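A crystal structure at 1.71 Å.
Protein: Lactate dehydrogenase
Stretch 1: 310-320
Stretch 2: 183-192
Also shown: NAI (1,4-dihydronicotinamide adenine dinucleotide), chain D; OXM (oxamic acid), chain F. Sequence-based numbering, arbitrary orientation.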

# COMPACT_ATOMS: atom_id res chain seq x y z
N GLN B 310 0.53 -33.95 10.99
CA GLN B 310 -0.44 -34.24 12.03
C GLN B 310 -0.37 -33.21 13.15
O GLN B 310 -1.38 -32.93 13.80
CB GLN B 310 -0.23 -35.66 12.57
CG GLN B 310 -1.41 -36.20 13.38
CD GLN B 310 -2.70 -36.26 12.59
OE1 GLN B 310 -3.76 -35.88 13.08
NE2 GLN B 310 -2.62 -36.76 11.35
N GLY B 311 0.82 -32.64 13.38
CA GLY B 311 0.92 -31.52 14.30
C GLY B 311 0.03 -30.36 13.89
O GLY B 311 -0.64 -29.75 14.73
N SER B 312 0.01 -30.03 12.60
CA SER B 312 -0.89 -28.98 12.12
C SER B 312 -2.34 -29.38 12.33
O SER B 312 -3.15 -28.60 12.83
CB SER B 312 -0.62 -28.69 10.64
OG SER B 312 0.47 -27.79 10.48
N ILE B 313 -2.70 -30.61 11.94
CA ILE B 313 -4.08 -31.06 12.06
C ILE B 313 -4.52 -31.05 13.52
O ILE B 313 -5.67 -30.70 13.84
CB ILE B 313 -4.26 -32.45 11.42
CG1 ILE B 313 -3.89 -32.40 9.94
CG2 ILE B 313 -5.70 -32.93 11.59
CD1 ILE B 313 -3.91 -33.75 9.23
N ASP B 314 -3.62 -31.42 14.44
CA ASP B 314 -3.98 -31.40 15.85
C ASP B 314 -4.19 -29.97 16.35
O ASP B 314 -5.10 -29.72 17.15
CB ASP B 314 -2.90 -32.10 16.69
CG ASP B 314 -2.83 -33.59 16.42
OD1 ASP B 314 -3.82 -34.15 15.91
OD2 ASP B 314 -1.79 -34.19 16.72
N GLU B 315 -3.37 -29.03 15.88
CA GLU B 315 -3.55 -27.64 16.28
C GLU B 315 -4.93 -27.13 15.87
O GLU B 315 -5.59 -26.42 16.64
CB GLU B 315 -2.46 -26.76 15.67
CG GLU B 315 -2.50 -25.30 16.13
CD GLU B 315 -1.28 -24.51 15.71
OE1 GLU B 315 -0.23 -25.12 15.44
OE2 GLU B 315 -1.38 -23.26 15.65
N VAL B 316 -5.40 -27.50 14.68
CA VAL B 316 -6.73 -27.09 14.24
C VAL B 316 -7.80 -27.75 15.10
O VAL B 316 -8.75 -27.09 15.54
CB VAL B 316 -6.93 -27.41 12.75
CG1 VAL B 316 -8.36 -27.11 12.31
CG2 VAL B 316 -5.94 -26.63 11.90
N LEU B 317 -7.66 -29.05 15.35
CA LEU B 317 -8.64 -29.76 16.16
C LEU B 317 -8.68 -29.20 17.58
O LEU B 317 -9.76 -29.06 18.17
CB LEU B 317 -8.32 -31.25 16.19
CG LEU B 317 -8.44 -31.98 14.85
CD1 LEU B 317 -7.87 -33.38 14.97
CD2 LEU B 317 -9.89 -32.02 14.38
N GLU B 318 -7.52 -28.90 18.15
CA GLU B 318 -7.48 -28.28 19.47
C GLU B 318 -8.28 -26.98 19.48
O GLU B 318 -8.97 -26.68 20.46
CB GLU B 318 -6.03 -28.02 19.89
CG GLU B 318 -5.82 -27.84 21.38
CD GLU B 318 -4.37 -27.97 21.79
OE1 GLU B 318 -3.50 -28.05 20.89
OE2 GLU B 318 -4.09 -28.00 23.01
N MET B 319 -8.22 -26.21 18.39
CA MET B 319 -8.96 -24.96 18.33
C MET B 319 -10.46 -25.21 18.17
O MET B 319 -11.28 -24.47 18.73
CB MET B 319 -8.44 -24.09 17.18
CG MET B 319 -7.09 -23.43 17.46
SD MET B 319 -6.60 -22.22 16.20
CE MET B 319 -6.20 -23.27 14.81
N GLN B 320 -10.83 -26.24 17.40
CA GLN B 320 -12.25 -26.57 17.26
C GLN B 320 -12.88 -26.86 18.62
O GLN B 320 -14.04 -26.50 18.86
CB GLN B 320 -12.42 -27.78 16.35
CG GLN B 320 -12.15 -27.52 14.88
CD GLN B 320 -12.57 -28.69 14.01
OE1 GLN B 320 -12.36 -29.85 14.37
NE2 GLN B 320 -13.19 -28.39 12.88
PA NAI D . -6.51 -4.15 11.40
O1A NAI D . -6.88 -4.02 12.87
O2A NAI D . -5.62 -3.12 10.76
O5B NAI D . -7.89 -4.22 10.58
C5B NAI D . -9.00 -4.95 11.07
C4B NAI D . -10.25 -4.14 10.78
O4B NAI D . -11.44 -4.92 10.94
C3B NAI D . -10.39 -2.95 11.72
O3B NAI D . -10.36 -1.74 10.95
C2B NAI D . -11.73 -3.14 12.40
O2B NAI D . -12.42 -1.91 12.62
C1B NAI D . -12.44 -4.02 11.39
N9A NAI D . -13.64 -4.72 11.90
C8A NAI D . -13.92 -5.15 13.14
N7A NAI D . -15.15 -5.75 13.16
C5A NAI D . -15.65 -5.70 11.91
C6A NAI D . -16.87 -6.14 11.22
N6A NAI D . -17.86 -6.78 11.88
N1A NAI D . -16.98 -5.88 9.89
C2A NAI D . -16.01 -5.25 9.21
N3A NAI D . -14.87 -4.82 9.78
C4A NAI D . -14.65 -5.02 11.09
O3 NAI D . -5.87 -5.62 11.18
PN NAI D . -5.04 -6.10 9.88
O1N NAI D . -3.58 -5.75 10.07
O2N NAI D . -5.77 -5.63 8.64
O5D NAI D . -5.18 -7.70 10.00
C5D NAI D . -6.47 -8.29 9.90
C4D NAI D . -6.44 -9.78 10.21
O4D NAI D . -5.58 -10.48 9.30
C3D NAI D . -5.91 -10.04 11.61
O3D NAI D . -6.73 -11.03 12.23
C2D NAI D . -4.51 -10.57 11.38
O2D NAI D . -4.04 -11.41 12.43
C1D NAI D . -4.72 -11.32 10.07
N1N NAI D . -3.51 -11.69 9.33
C2N NAI D . -3.58 -12.85 8.68
C3N NAI D . -2.54 -13.34 7.91
C7N NAI D . -2.74 -14.66 7.24
O7N NAI D . -3.87 -15.13 7.17
N7N NAI D . -1.69 -15.31 6.75
C4N NAI D . -1.25 -12.57 7.77
C5N NAI D . -1.29 -11.32 8.52
C6N NAI D . -2.41 -10.92 9.26
C1 OXM F . 0.60 -13.20 10.62
N1 OXM F . 0.77 -12.19 11.65
O1 OXM F . -0.38 -13.88 10.60
C2 OXM F . 1.69 -13.41 9.55
O2 OXM F . 2.11 -14.56 9.29
O3 OXM F . 2.16 -12.42 8.93
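Stretch 2 (183-192) VIGVHGDNML

Two side chains of stretch 1, a segment of a longer helix, S312 and E315, hold the loop of stretch 2 against it. S312 OG donates a hydrogen bond to N190 O at 2.6 Å. The same OG accepts one from V186 N at 3.0 Å, with a nearly straight N-H...acceptor angle of 167°. One hydroxyl thus ties together two points of the loop that are four residues apart in sequence. E315 makes the other strong link. N190 ND2 donates to E315 OE1 at 2.6 Å and 171°. A weak bond from N190 N to E315 OE1, 3.4 Å long and bent to 142°, adds to it. N190 therefore meets the helix through its backbone N, its carbonyl O and its side-chain amide.

The backbone of stretch 2 folds back on itself. V183 and I184 are strand. The chain then leaves as a loop and returns, so that I184 and L192 pair through I184 N to L192 O at 3.0 Å and L192 N to I184 O at 2.9 Å. Between them, a type I turn runs from G188 to M191, closed by M191 N to G188 O at 3.0 Å. The contact is therefore made by a folded-back loop, and no single chain direction or crossing angle describes it. Stretch 1 is helical throughout, with i to i+4 bonds such as E315 N to G311 O at 3.0 Å. The closest pair of CA atoms is S312 CA and V186 CA, 5.0 Å apart.

Two glycines leave room for the helix side chains. G185 CA lies 3.5 Å from S312 OG, and a CB there would clash with that oxygen. The backbone angles of G185 also call for glycine by themselves. G188 CA lies 3.9 Å from E315 OE2, and a CB on G188 would clash with this atom.

V186 points toward the helix. V186 CG1 touches two polar atoms, S312 OG and E315 OE1, each at 3.4 Å. The apolar packing is made by V186 CG2, which lies on V316 CG2 at 3.9 Å and, more loosely, on M319 CE at 4.3 Å. On the N190 side, G311 O approaches N190 CG at 3.7 Å. The two stretches bury 342 Å² in all, both sides summed.

The CA-to-CB bond of H187 points away from the helix. Its ring meets the ligands. H187 NE2 donates a hydrogen bond to OXM O1 at 3.0 Å. NAI N7N lies over one face of the ring, 2.9 Å from H187 NE2.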

# COMPACT_ATOMS: atom_id res chain seq x y z
N VAL B 183 4.47 -24.16 1.84
CA VAL B 183 4.27 -24.33 3.27
C VAL B 183 2.82 -24.75 3.46
O VAL B 183 1.90 -23.97 3.16
CB VAL B 183 4.58 -23.05 4.07
CG1 VAL B 183 4.36 -23.29 5.56
CG2 VAL B 183 5.99 -22.55 3.80
N ILE B 184 2.60 -25.97 3.93
CA ILE B 184 1.24 -26.48 4.10
C ILE B 184 0.89 -26.58 5.58
O ILE B 184 1.74 -26.33 6.45
CB ILE B 184 1.06 -27.85 3.41
CG1 ILE B 184 1.97 -28.91 4.03
CG2 ILE B 184 1.33 -27.72 1.91
CD1 ILE B 184 1.64 -30.33 3.61
N GLY B 185 -0.36 -26.93 5.87
CA GLY B 185 -0.78 -27.18 7.23
C GLY B 185 -1.52 -26.01 7.85
O GLY B 185 -2.33 -25.36 7.18
N VAL B 186 -1.26 -25.75 9.12
CA VAL B 186 -1.91 -24.67 9.84
C VAL B 186 -1.08 -23.41 9.66
O VAL B 186 0.15 -23.46 9.65
CB VAL B 186 -2.07 -25.02 11.34
CG1 VAL B 186 -0.71 -25.02 12.04
CG2 VAL B 186 -3.02 -24.04 12.01
N HIS B 187 -1.76 -22.27 9.51
CA HIS B 187 -1.07 -20.99 9.57
C HIS B 187 -0.77 -20.71 11.04
O HIS B 187 -1.46 -19.95 11.73
CB HIS B 187 -1.89 -19.87 8.93
CG HIS B 187 -1.17 -18.56 8.88
ND1 HIS B 187 0.04 -18.41 8.24
CD2 HIS B 187 -1.47 -17.35 9.41
CE1 HIS B 187 0.45 -17.16 8.36
NE2 HIS B 187 -0.45 -16.49 9.07
N GLY B 188 0.27 -21.37 11.53
CA GLY B 188 0.63 -21.27 12.92
C GLY B 188 1.98 -21.90 13.18
O GLY B 188 2.75 -22.14 12.25
N ASP B 189 2.25 -22.16 14.46
CA ASP B 189 3.56 -22.65 14.85
C ASP B 189 3.87 -24.01 14.23
O ASP B 189 5.04 -24.34 14.02
CB ASP B 189 3.66 -22.74 16.37
CG ASP B 189 3.77 -21.37 17.02
OD1 ASP B 189 4.52 -20.52 16.50
OD2 ASP B 189 3.10 -21.14 18.05
N ASN B 190 2.85 -24.81 13.93
CA ASN B 190 3.04 -26.12 13.34
C ASN B 190 3.00 -26.09 11.81
O ASN B 190 2.85 -27.15 11.19
CB ASN B 190 1.98 -27.10 13.86
CG ASN B 190 2.23 -27.50 15.31
OD1 ASN B 190 3.11 -28.30 15.60
ND2 ASN B 190 1.44 -26.95 16.22
N MET B 191 3.13 -24.92 11.19
CA MET B 191 3.16 -24.87 9.73
C MET B 191 4.35 -25.67 9.21
O MET B 191 5.40 -25.74 9.84
CB MET B 191 3.23 -23.42 9.24
CG MET B 191 4.58 -22.73 9.41
SD MET B 191 4.62 -21.07 8.70
CE MET B 191 3.44 -20.20 9.73
N LEU B 192 4.16 -26.29 8.04
CA LEU B 192 5.09 -27.28 7.52
C LEU B 192 5.70 -26.81 6.21
O LEU B 192 5.13 -27.05 5.13
CB LEU B 192 4.37 -28.62 7.32
CG LEU B 192 5.16 -29.76 6.69
CD1 LEU B 192 6.48 -29.98 7.42
CD2 LEU B 192 4.32 -31.02 6.69